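Local atomic coordinates of post-proline cleaving enzyme (Rickettsia typhi, PDB entry 4HVT), a protein that probably acts as a serine-type oligopeptidase of the prolyl oligopeptidase family, cutting short peptides on the carboxyl side of proline. Residues Lys25-Ala30 and His656-Glu661; Gly95-Thr100 and Asn142-Ser147; Lys299-Trp304 and Glu380-Thr385. One frame throughout, in Å; residues are numbered along the deposited sequence.

Interaction 1: residues Lys25-Ala30 and His656-Glu661; sequences KFLEEA and HGRIFE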
loop_
_atom_site.group_PDB
_atom_site.type_symbol
_atom_site.label_atom_id
_atom_site.label_comp_id
_atom_site.label_asym_id
_atom_site.label_seq_id
_atom_site.Cartn_x
_atom_site.Cartn_y
_atom_site.Cartn_z
ATOM N N LYS A 25 4.595 23.305 -20.507
ATOM C CA LYS A 25 3.228 22.801 -20.716
ATOM C C LYS A 25 3.174 21.416 -21.361
ATOM O O LYS A 25 2.348 20.581 -20.983
ATOM C CB LYS A 25 2.388 23.813 -21.542
ATOM N N PHE A 26 4.087 21.156 -22.299
ATOM C CA PHE A 26 4.190 19.811 -22.933
ATOM C C PHE A 26 4.306 18.626 -21.969
ATOM O O PHE A 26 3.852 17.558 -22.278
ATOM C CB PHE A 26 5.354 19.769 -23.964
ATOM C CG PHE A 26 6.773 19.703 -23.368
ATOM C CD1 PHE A 26 7.340 20.807 -22.770
ATOM C CD2 PHE A 26 7.543 18.538 -23.455
ATOM C CE1 PHE A 26 8.626 20.783 -22.258
ATOM C CE2 PHE A 26 8.819 18.499 -22.948
ATOM C CZ PHE A 26 9.370 19.608 -22.324
ATOM N N LEU A 27 4.979 18.817 -20.846
ATOM C CA LEU A 27 5.188 17.757 -19.826
ATOM C C LEU A 27 3.883 17.382 -19.056
ATOM O O LEU A 27 3.744 16.291 -18.455
ATOM C CB LEU A 27 6.221 18.268 -18.836
ATOM C CG LEU A 27 7.641 18.463 -19.353
ATOM C CD1 LEU A 27 8.409 19.204 -18.291
ATOM C CD2 LEU A 27 8.249 17.143 -19.724
ATOM N N GLU A 28 2.875 18.250 -19.125
ATOM C CA GLU A 28 1.578 17.997 -18.468
ATOM C C GLU A 28 0.750 16.841 -19.094
ATOM O O GLU A 28 -0.208 16.355 -18.525
ATOM C CB GLU A 28 0.749 19.284 -18.457
ATOM C CG GLU A 28 1.445 20.447 -17.753
ATOM C CD GLU A 28 0.608 21.723 -17.726
ATOM O OE1 GLU A 28 -0.588 21.636 -17.978
ATOM O OE2 GLU A 28 1.125 22.796 -17.447
ATOM N N GLU A 29 1.100 16.461 -20.308
ATOM C CA GLU A 29 0.432 15.462 -21.073
ATOM C C GLU A 29 1.200 14.170 -20.857
ATOM O O GLU A 29 2.381 14.093 -21.259
ATOM C CB GLU A 29 0.480 15.877 -22.544
ATOM C CG GLU A 29 -0.416 15.085 -23.448
ATOM C CD GLU A 29 -0.463 15.587 -24.888
ATOM O OE1 GLU A 29 -0.038 16.740 -25.249
ATOM O OE2 GLU A 29 -0.948 14.781 -25.690
ATOM N N ALA A 30 0.554 13.204 -20.186
ATOM C CA ALA A 30 1.205 11.930 -19.771
ATOM C C ALA A 30 1.756 11.171 -20.975
ATOM O O ALA A 30 2.863 10.652 -20.924
ATOM C CB ALA A 30 0.249 11.037 -19.016
ATOM N N HIS A 656 4.750 15.447 -11.841
ATOM C CA HIS A 656 5.530 15.836 -10.658
ATOM C C HIS A 656 7.009 15.540 -10.798
ATOM O O HIS A 656 7.850 16.379 -10.476
ATOM C CB HIS A 656 4.969 15.198 -9.370
ATOM C CG HIS A 656 3.549 15.558 -9.099
ATOM N ND1 HIS A 656 3.193 16.727 -8.470
ATOM C CD2 HIS A 656 2.385 14.900 -9.351
ATOM C CE1 HIS A 656 1.872 16.779 -8.348
ATOM N NE2 HIS A 656 1.365 15.698 -8.909
ATOM N N GLY A 657 7.317 14.354 -11.282
ATOM C CA GLY A 657 8.731 13.940 -11.460
ATOM C C GLY A 657 9.350 14.713 -12.635
ATOM O O GLY A 657 10.491 15.202 -12.556
ATOM N N ARG A 658 8.571 14.842 -13.707
ATOM C CA ARG A 658 9.033 15.506 -14.905
ATOM C C ARG A 658 9.388 16.953 -14.614
ATOM O O ARG A 658 10.485 17.403 -14.968
ATOM C CB ARG A 658 7.964 15.487 -15.968
ATOM C CG ARG A 658 7.864 14.199 -16.709
ATOM C CD ARG A 658 6.538 14.126 -17.428
ATOM N NE ARG A 658 6.394 12.944 -18.251
ATOM C CZ ARG A 658 5.364 12.732 -19.071
ATOM N NH1 ARG A 658 4.401 13.646 -19.233
ATOM N NH2 ARG A 658 5.323 11.606 -19.771
ATOM N N ILE A 659 8.479 17.707 -13.990
ATOM C CA ILE A 659 8.794 19.138 -13.660
ATOM C C ILE A 659 9.989 19.382 -12.715
ATOM O O ILE A 659 10.801 20.360 -12.893
ATOM C CB ILE A 659 7.512 19.925 -13.216
ATOM C CG1 ILE A 659 7.772 21.425 -13.215
ATOM C CG2 ILE A 659 6.951 19.549 -11.821
ATOM C CD1 ILE A 659 8.040 21.984 -14.580
ATOM N N PHE A 660 10.134 18.479 -11.719
ATOM C CA PHE A 660 11.243 18.576 -10.818
ATOM C C PHE A 660 12.556 18.384 -11.620
ATOM O O PHE A 660 13.462 19.100 -11.417
ATOM C CB PHE A 660 11.106 17.541 -9.760
ATOM C CG PHE A 660 11.987 17.731 -8.567
ATOM C CD1 PHE A 660 12.142 18.968 -7.975
ATOM C CD2 PHE A 660 12.521 16.604 -7.937
ATOM C CE1 PHE A 660 12.921 19.123 -6.869
ATOM C CE2 PHE A 660 13.277 16.751 -6.817
ATOM C CZ PHE A 660 13.456 18.027 -6.266
ATOM N N GLU A 661 12.606 17.336 -12.455
ATOM C CA GLU A 661 13.775 17.102 -13.348
ATOM C C GLU A 661 14.010 18.325 -14.251
ATOM O O GLU A 661 15.133 18.787 -14.437
ATOM C CB GLU A 661 13.527 15.884 -14.214
ATOM C CG GLU A 661 14.488 15.589 -15.356
ATOM C CD GLU A 661 15.934 15.358 -14.910
ATOM O OE1 GLU A 661 16.294 15.399 -13.698
ATOM O OE2 GLU A 661 16.778 15.191 -15.826
#
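Arg658, on the helix 655-664, sends its guanidinium group into a bend of the N-terminal segment Lys25-Ala30, where three backbone carbonyls receive it. The hydrogen bonds dominate. NH1 is shared between two acceptors, Leu27 O at 2.8 Å and Glu29 O at 2.9 Å, while NH2 donates to Ala30 O, also at 2.9 Å. Leu27 O lies in the guanidinium plane and Ala30 O is somewhat tilted from it. Seen from the acceptors, the fit is less regular: NH1 stands above the carbonyl plane of Glu29, 52° out of it. A long side chain with several N-H groups suits this place, since it can serve all three carbonyls at once, and the chain is extended from CG to NE (chi3 176°), which carries the charged end across the gap.

The apolar part is smaller. Leu27 CD2 rests against Arg658 CB at 4.1 Å and comes near Arg658 CD, so the aliphatic stem of the arginine is packed as well as its head. Leu27 also touches Trp38 of helix 34-51.

The carbonyls bring no full charge; a carboxylate does, since Arg658 NE forms a salt bridge with Glu676. This bond, beside those at NH1 and NH2, probably limits rotation of the group. Because the acceptors are main-chain atoms, the contact depends on the backbone path rather than on the side chains of Glu29 and Ala30, and it joins the N-terminal segment to the hydrolase domain.

Interaction 2: residues Gly95-Thr100 and Asn142-Ser147; sequences GLWRRT and NRYLIS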
loop_
_atom_site.group_PDB
_atom_site.type_symbol
_atom_site.label_atom_id
_atom_site.label_comp_id
_atom_site.label_asym_id
_atom_site.label_seq_id
_atom_site.Cartn_x
_atom_site.Cartn_y
_atom_site.Cartn_z
ATOM N N GLY A 95 3.732 -13.462 -14.055
ATOM C CA GLY A 95 3.429 -14.342 -12.922
ATOM C C GLY A 95 2.419 -15.462 -13.133
ATOM O O GLY A 95 1.666 -15.483 -14.119
ATOM N N LEU A 96 2.395 -16.364 -12.150
ATOM C CA LEU A 96 1.570 -17.540 -12.119
ATOM C C LEU A 96 0.694 -17.498 -10.887
ATOM O O LEU A 96 1.193 -17.407 -9.769
ATOM C CB LEU A 96 2.452 -18.791 -11.975
ATOM C CG LEU A 96 3.447 -19.058 -13.100
ATOM C CD1 LEU A 96 4.304 -20.271 -12.753
ATOM C CD2 LEU A 96 2.770 -19.207 -14.449
ATOM N N TRP A 97 -0.615 -17.604 -11.081
ATOM C CA TRP A 97 -1.516 -17.910 -9.986
ATOM C C TRP A 97 -1.667 -19.432 -9.890
ATOM O O TRP A 97 -1.953 -20.110 -10.877
ATOM C CB TRP A 97 -2.848 -17.206 -10.188
ATOM C CG TRP A 97 -3.873 -17.401 -9.086
ATOM C CD1 TRP A 97 -3.732 -17.110 -7.766
ATOM C CD2 TRP A 97 -5.236 -17.825 -9.265
ATOM N NE1 TRP A 97 -4.905 -17.408 -7.082
ATOM C CE2 TRP A 97 -5.854 -17.800 -7.990
ATOM C CE3 TRP A 97 -5.996 -18.226 -10.389
ATOM C CZ2 TRP A 97 -7.184 -18.200 -7.793
ATOM C CZ3 TRP A 97 -7.302 -18.608 -10.202
ATOM C CH2 TRP A 97 -7.903 -18.567 -8.912
ATOM N N ARG A 98 -1.357 -19.954 -8.702
ATOM C CA ARG A 98 -1.154 -21.398 -8.528
ATOM C C ARG A 98 -1.560 -21.884 -7.129
ATOM O O ARG A 98 -1.853 -21.079 -6.219
ATOM C CB ARG A 98 0.288 -21.770 -8.877
ATOM C CG ARG A 98 1.295 -21.136 -7.990
ATOM C CD ARG A 98 2.744 -21.443 -8.428
ATOM N NE ARG A 98 3.561 -21.064 -7.323
ATOM C CZ ARG A 98 4.854 -21.355 -7.185
ATOM N NH1 ARG A 98 5.497 -22.019 -8.137
ATOM N NH2 ARG A 98 5.497 -20.944 -6.101
ATOM N N ARG A 99 -1.738 -23.190 -7.023
ATOM C CA ARG A 99 -2.152 -23.777 -5.757
ATOM C C ARG A 99 -1.531 -25.141 -5.478
ATOM O O ARG A 99 -1.110 -25.878 -6.391
ATOM C CB ARG A 99 -3.682 -23.881 -5.678
ATOM C CG ARG A 99 -4.264 -24.908 -6.596
ATOM C CD ARG A 99 -5.765 -25.016 -6.431
ATOM N NE ARG A 99 -6.268 -26.182 -7.121
ATOM C CZ ARG A 99 -7.474 -26.688 -6.893
ATOM N NH1 ARG A 99 -8.273 -26.083 -6.040
ATOM N NH2 ARG A 99 -7.862 -27.774 -7.516
ATOM N N THR A 100 -1.534 -25.483 -4.198
ATOM C CA THR A 100 -1.082 -26.810 -3.766
ATOM C C THR A 100 -1.845 -27.248 -2.529
ATOM O O THR A 100 -2.266 -26.427 -1.681
ATOM C CB THR A 100 0.442 -26.829 -3.503
ATOM O OG1 THR A 100 0.946 -28.166 -3.571
ATOM C CG2 THR A 100 0.779 -26.266 -2.170
ATOM N N ASN A 142 -16.344 -22.896 -7.469
ATOM C CA ASN A 142 -15.509 -23.048 -8.664
ATOM C C ASN A 142 -15.366 -21.736 -9.464
ATOM O O ASN A 142 -14.505 -21.623 -10.321
ATOM C CB ASN A 142 -16.047 -24.115 -9.582
ATOM C CG ASN A 142 -15.798 -25.521 -9.060
ATOM O OD1 ASN A 142 -14.876 -25.760 -8.269
ATOM N ND2 ASN A 142 -16.630 -26.452 -9.497
ATOM N N ARG A 143 -16.228 -20.771 -9.206
ATOM C CA ARG A 143 -16.213 -19.552 -10.023
ATOM C C ARG A 143 -15.451 -18.463 -9.298
ATOM O O ARG A 143 -15.679 -18.221 -8.117
ATOM C CB ARG A 143 -17.657 -19.074 -10.390
ATOM C CG ARG A 143 -18.380 -19.917 -11.416
ATOM C CD ARG A 143 -17.684 -19.910 -12.763
ATOM N NE ARG A 143 -18.283 -20.875 -13.678
ATOM C CZ ARG A 143 -19.319 -20.662 -14.484
ATOM N NH1 ARG A 143 -19.933 -19.503 -14.528
ATOM N NH2 ARG A 143 -19.767 -21.659 -15.234
ATOM N N TYR A 144 -14.546 -17.796 -10.031
ATOM C CA TYR A 144 -13.759 -16.678 -9.544
ATOM C C TYR A 144 -13.906 -15.516 -10.495
ATOM O O TYR A 144 -14.071 -15.726 -11.680
ATOM C CB TYR A 144 -12.260 -17.039 -9.480
ATOM C CG TYR A 144 -11.876 -17.974 -8.364
ATOM C CD1 TYR A 144 -12.083 -19.343 -8.493
ATOM C CD2 TYR A 144 -11.313 -17.500 -7.184
ATOM C CE1 TYR A 144 -11.720 -20.218 -7.485
ATOM C CE2 TYR A 144 -10.931 -18.377 -6.176
ATOM C CZ TYR A 144 -11.136 -19.721 -6.326
ATOM O OH TYR A 144 -10.778 -20.554 -5.283
ATOM N N LEU A 145 -13.906 -14.295 -9.979
ATOM C CA LEU A 145 -13.724 -13.106 -10.819
ATOM C C LEU A 145 -12.268 -12.716 -10.683
ATOM O O LEU A 145 -11.814 -12.448 -9.578
ATOM C CB LEU A 145 -14.642 -11.972 -10.345
ATOM C CG LEU A 145 -16.096 -12.378 -10.459
ATOM C CD1 LEU A 145 -16.946 -11.458 -9.585
ATOM C CD2 LEU A 145 -16.618 -12.422 -11.890
ATOM N N ILE A 146 -11.529 -12.739 -11.783
ATOM C CA ILE A 146 -10.112 -12.424 -11.760
ATOM C C ILE A 146 -9.922 -10.971 -12.128
ATOM O O ILE A 146 -10.201 -10.619 -13.254
ATOM C CB ILE A 146 -9.272 -13.309 -12.735
ATOM C CG1 ILE A 146 -9.647 -14.798 -12.648
ATOM C CG2 ILE A 146 -7.792 -13.063 -12.537
ATOM C CD1 ILE A 146 -9.364 -15.452 -11.334
ATOM N N SER A 147 -9.435 -10.152 -11.189
ATOM C CA SER A 147 -9.094 -8.750 -11.454
ATOM C C SER A 147 -7.749 -8.607 -12.132
ATOM O O SER A 147 -6.786 -9.312 -11.788
ATOM C CB SER A 147 -9.096 -7.940 -10.176
ATOM O OG SER A 147 -10.421 -7.823 -9.660
#
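Trp97 reaches from strand 96-101 to meet Tyr144 and Ile146 of strand 143-150, a contact between two successive antiparallel sheets, blades of the beta-propeller domain of prolyl oligopeptidases. The two strands share no hydrogen bond; their nearest CA atoms, those of Trp97 and Ile146, are 10.4 Å apart, and side chains fill the distance.

The bond from CA to CB of Trp97 points toward the other strand, and from CB the indole continues with CG anti to the backbone N (chi1 -178°). This torsion leads the six-membered ring, the far half of the indole, into the interface between the two sheets. At CZ3 it meets the end of Ile146, whose CD1 lies 3.9 Å away. One atom further on, CH2 comes over the face of the Tyr144 ring, near its centre and 4.0 Å from Tyr144 CD2. The neighbouring CZ2 approaches Tyr144 CE2 at 4.1 Å. Together they make a T-shaped pair, the tryptophan supplying the edge and the tyrosine the face, with ring planes at 73° and centroids 5.3 Å apart.

Tryptophan suits this place because its length lets a single side chain span two sheets, and the slender branch of isoleucine fits beside the indole. Val134 of strand 129-136 touches all three residues, and Trp161 makes a second edge-to-face pair with Trp97, so the indole sits in a buried, largely apolar layer. Tyrosine gives that layer an aromatic face and still carries a polar end: Tyr144 OH, at the para position of the ring that Trp97 CH2 overlies, is hydrogen-bonded elsewhere in the protein.

Interaction 3: residues Lys299-Trp304 and Glu380-Thr385; sequences KEYVFW and ENEQWT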
loop_
_atom_site.group_PDB
_atom_site.type_symbol
_atom_site.label_atom_id
_atom_site.label_comp_id
_atom_site.label_asym_id
_atom_site.label_seq_id
_atom_site.Cartn_x
_atom_site.Cartn_y
_atom_site.Cartn_z
ATOM N N LYS A 299 -19.491 -13.618 12.757
ATOM C CA LYS A 299 -20.914 -13.934 12.855
ATOM C C LYS A 299 -21.694 -12.682 12.418
ATOM O O LYS A 299 -21.349 -12.079 11.427
ATOM C CB LYS A 299 -21.301 -14.468 14.256
ATOM C CG LYS A 299 -20.374 -15.542 14.766
ATOM C CD LYS A 299 -20.369 -16.734 13.960
ATOM C CE LYS A 299 -20.088 -17.962 14.886
ATOM N NZ LYS A 299 -20.116 -19.146 14.022
ATOM N N GLU A 300 -22.701 -12.285 13.170
ATOM C CA GLU A 300 -23.529 -11.119 12.802
ATOM C C GLU A 300 -23.018 -9.793 13.398
ATOM O O GLU A 300 -23.703 -8.789 13.315
ATOM C CB GLU A 300 -24.988 -11.379 13.255
ATOM C CG GLU A 300 -25.623 -12.494 12.436
ATOM C CD GLU A 300 -27.070 -12.765 12.745
ATOM O OE1 GLU A 300 -27.701 -11.943 13.443
ATOM O OE2 GLU A 300 -27.592 -13.847 12.297
ATOM N N TYR A 301 -21.785 -9.753 13.911
ATOM C CA TYR A 301 -21.215 -8.562 14.535
ATOM C C TYR A 301 -20.171 -7.912 13.614
ATOM O O TYR A 301 -19.480 -8.657 12.908
ATOM C CB TYR A 301 -20.573 -8.924 15.879
ATOM C CG TYR A 301 -21.627 -9.289 16.892
ATOM C CD1 TYR A 301 -22.258 -10.526 16.842
ATOM C CD2 TYR A 301 -22.067 -8.366 17.818
ATOM C CE1 TYR A 301 -23.272 -10.846 17.699
ATOM C CE2 TYR A 301 -23.073 -8.692 18.694
ATOM C CZ TYR A 301 -23.688 -9.917 18.609
ATOM O OH TYR A 301 -24.733 -10.240 19.440
ATOM N N VAL A 302 -20.013 -6.599 13.668
ATOM C CA VAL A 302 -19.104 -5.836 12.860
ATOM C C VAL A 302 -18.208 -5.004 13.748
ATOM O O VAL A 302 -18.607 -4.629 14.840
ATOM C CB VAL A 302 -19.851 -4.928 11.840
ATOM C CG1 VAL A 302 -20.470 -5.755 10.719
ATOM C CG2 VAL A 302 -20.908 -4.149 12.539
ATOM N N PHE A 303 -16.964 -4.835 13.315
ATOM C CA PHE A 303 -15.930 -4.113 14.058
ATOM C C PHE A 303 -15.614 -2.824 13.385
ATOM O O PHE A 303 -15.330 -2.813 12.188
ATOM C CB PHE A 303 -14.650 -4.933 14.120
ATOM C CG PHE A 303 -14.841 -6.313 14.712
ATOM C CD1 PHE A 303 -15.115 -6.430 16.023
ATOM C CD2 PHE A 303 -14.808 -7.462 13.928
ATOM C CE1 PHE A 303 -15.336 -7.646 16.615
ATOM C CE2 PHE A 303 -15.051 -8.687 14.508
ATOM C CZ PHE A 303 -15.363 -8.772 15.846
ATOM N N TRP A 304 -15.551 -1.722 14.156
ATOM C CA TRP A 304 -15.362 -0.401 13.626
ATOM C C TRP A 304 -14.257 0.303 14.408
ATOM O O TRP A 304 -14.204 0.274 15.651
ATOM C CB TRP A 304 -16.647 0.413 13.695
ATOM C CG TRP A 304 -17.679 -0.022 12.710
ATOM C CD1 TRP A 304 -18.394 -1.182 12.747
ATOM C CD2 TRP A 304 -18.107 0.668 11.507
ATOM N NE1 TRP A 304 -19.215 -1.285 11.624
ATOM C CE2 TRP A 304 -19.067 -0.146 10.866
ATOM C CE3 TRP A 304 -17.746 1.904 10.902
ATOM C CZ2 TRP A 304 -19.704 0.238 9.674
ATOM C CZ3 TRP A 304 -18.373 2.267 9.730
ATOM C CH2 TRP A 304 -19.369 1.452 9.140
ATOM N N GLU A 380 -19.290 -16.250 23.041
ATOM C CA GLU A 380 -19.887 -17.313 23.851
ATOM C C GLU A 380 -21.138 -16.716 24.431
ATOM O O GLU A 380 -21.073 -15.723 25.169
ATOM C CB GLU A 380 -18.993 -17.650 25.007
ATOM C CG GLU A 380 -18.008 -18.759 24.781
ATOM C CD GLU A 380 -17.709 -19.472 26.100
ATOM O OE1 GLU A 380 -17.185 -18.835 27.039
ATOM O OE2 GLU A 380 -18.041 -20.662 26.213
ATOM N N ASN A 381 -22.289 -17.282 24.093
ATOM C CA ASN A 381 -23.535 -16.799 24.668
ATOM C C ASN A 381 -23.754 -15.333 24.327
ATOM O O ASN A 381 -24.097 -14.535 25.197
ATOM C CB ASN A 381 -23.498 -16.976 26.186
ATOM N N GLU A 382 -23.518 -14.976 23.067
ATOM C CA GLU A 382 -23.611 -13.609 22.606
ATOM C C GLU A 382 -22.757 -12.603 23.415
ATOM O O GLU A 382 -23.010 -11.395 23.351
ATOM C CB GLU A 382 -25.085 -13.127 22.564
ATOM C CG GLU A 382 -25.988 -13.857 21.578
ATOM C CD GLU A 382 -25.493 -13.781 20.142
ATOM O OE1 GLU A 382 -25.727 -12.751 19.453
ATOM O OE2 GLU A 382 -24.875 -14.775 19.698
ATOM N N GLN A 383 -21.738 -13.070 24.144
ATOM C CA GLN A 383 -20.770 -12.123 24.753
ATOM C C GLN A 383 -19.362 -12.390 24.223
ATOM O O GLN A 383 -19.011 -13.532 23.972
ATOM C CB GLN A 383 -20.721 -12.266 26.270
ATOM C CG GLN A 383 -22.003 -11.919 27.001
ATOM C CD GLN A 383 -22.413 -10.456 26.880
ATOM O OE1 GLN A 383 -21.623 -9.514 27.128
ATOM N NE2 GLN A 383 -23.676 -10.250 26.527
ATOM N N TRP A 384 -18.585 -11.328 24.094
ATOM C CA TRP A 384 -17.165 -11.454 23.732
ATOM C C TRP A 384 -16.339 -12.087 24.828
ATOM O O TRP A 384 -16.384 -11.658 25.980
ATOM C CB TRP A 384 -16.569 -10.079 23.367
ATOM C CG TRP A 384 -17.282 -9.457 22.213
ATOM C CD1 TRP A 384 -18.091 -8.366 22.250
ATOM C CD2 TRP A 384 -17.279 -9.913 20.851
ATOM N NE1 TRP A 384 -18.601 -8.103 20.990
ATOM C CE2 TRP A 384 -18.130 -9.052 20.117
ATOM C CE3 TRP A 384 -16.705 -10.987 20.191
ATOM C CZ2 TRP A 384 -18.359 -9.222 18.742
ATOM C CZ3 TRP A 384 -16.883 -11.104 18.812
ATOM C CH2 TRP A 384 -17.698 -10.232 18.116
ATOM N N THR A 385 -15.596 -13.115 24.486
ATOM C CA THR A 385 -14.817 -13.828 25.521
ATOM C C THR A 385 -13.559 -13.035 25.885
ATOM O O THR A 385 -13.151 -12.090 25.175
ATOM C CB THR A 385 -14.399 -15.218 25.051
ATOM O OG1 THR A 385 -13.575 -15.107 23.881
ATOM C CG2 THR A 385 -15.578 -16.064 24.768
HETATM O O HOH W 1 -26.412 -12.546 16.541
#
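Trp384 inserts the far rim of its indole between Tyr301 and Phe303, two residues of strand 301-305 that lie two positions apart. This is the tightly packed side. Trp384 CZ2 lies 3.6 Å from Tyr301 CB, and the tryptophan edge is turned toward the tyrosine face in an offset edge-to-face pair, planes at 79°. On the Phe303 side CH2 comes 3.6 Å from Phe303 CZ, but there the rings meet obliquely at 48°. Tryptophan suits the position because adjacent rim atoms can touch two rings at once, and phenylalanine offers a purely apolar ring on the buried side; Phe298 and Ala324, from the strands flanking 301-305, also touch the Trp384 side chain.

Toward solvent the contact is looser and polar. Tyr301 OH donates to Glu382 OE1 at 2.7 Å, a hydrogen bond in which Glu382 OE1 lies in the plane of the tyrosine ring while the hydroxyl meets the carboxylate from above its plane. Glutamate provides a long, flexible acceptor at the exposed turn, and its bend at chi2 (-58°) brings the carboxylate back to the hydroxyl. A water 3.0 Å from Glu382 OE1 donates to it and reaches Glu300 OE1 only weakly, so at most a weak bridge joins two acidic groups that would otherwise probably repel. Tyrosine thus serves both sides, its ring in the cluster and its hydroxyl at the border.

Glu382 stands in a type I' turn from Glu380 to Gln383, a tight reversal suited to a beta hairpin, here joining strands 371-380 and 383-384. An aromatic cluster between the sheets, edged by a hairpin turn, joins neighbouring blades of the beta-propeller.

Overall arrangement
Interaction 1 closes the longest loop, bringing the N-terminal segment before helix 34-51 onto helix 655-664 of the alpha/beta-hydrolase part, and interactions 2 and 3 are nested within it. These two follow one another in series, both in the beta-propeller, each between successive antiparallel sheets. Their centres are about 32 Å apart, and they tie different pairs of blades: interaction 2 joins the sheets of strands 96-101 and 143-150, interaction 3 those of 301-305 and 383-384. Interaction 3 lies about 52 Å, centre to centre, from interaction 1, across the middle of the chain; interaction 2 is about 38 Å from interaction 1. Two contacts thus bind blade to blade, and the third returns the chain's start to the hydrolase part, consistent with the two-domain plan of prolyl oligopeptidases.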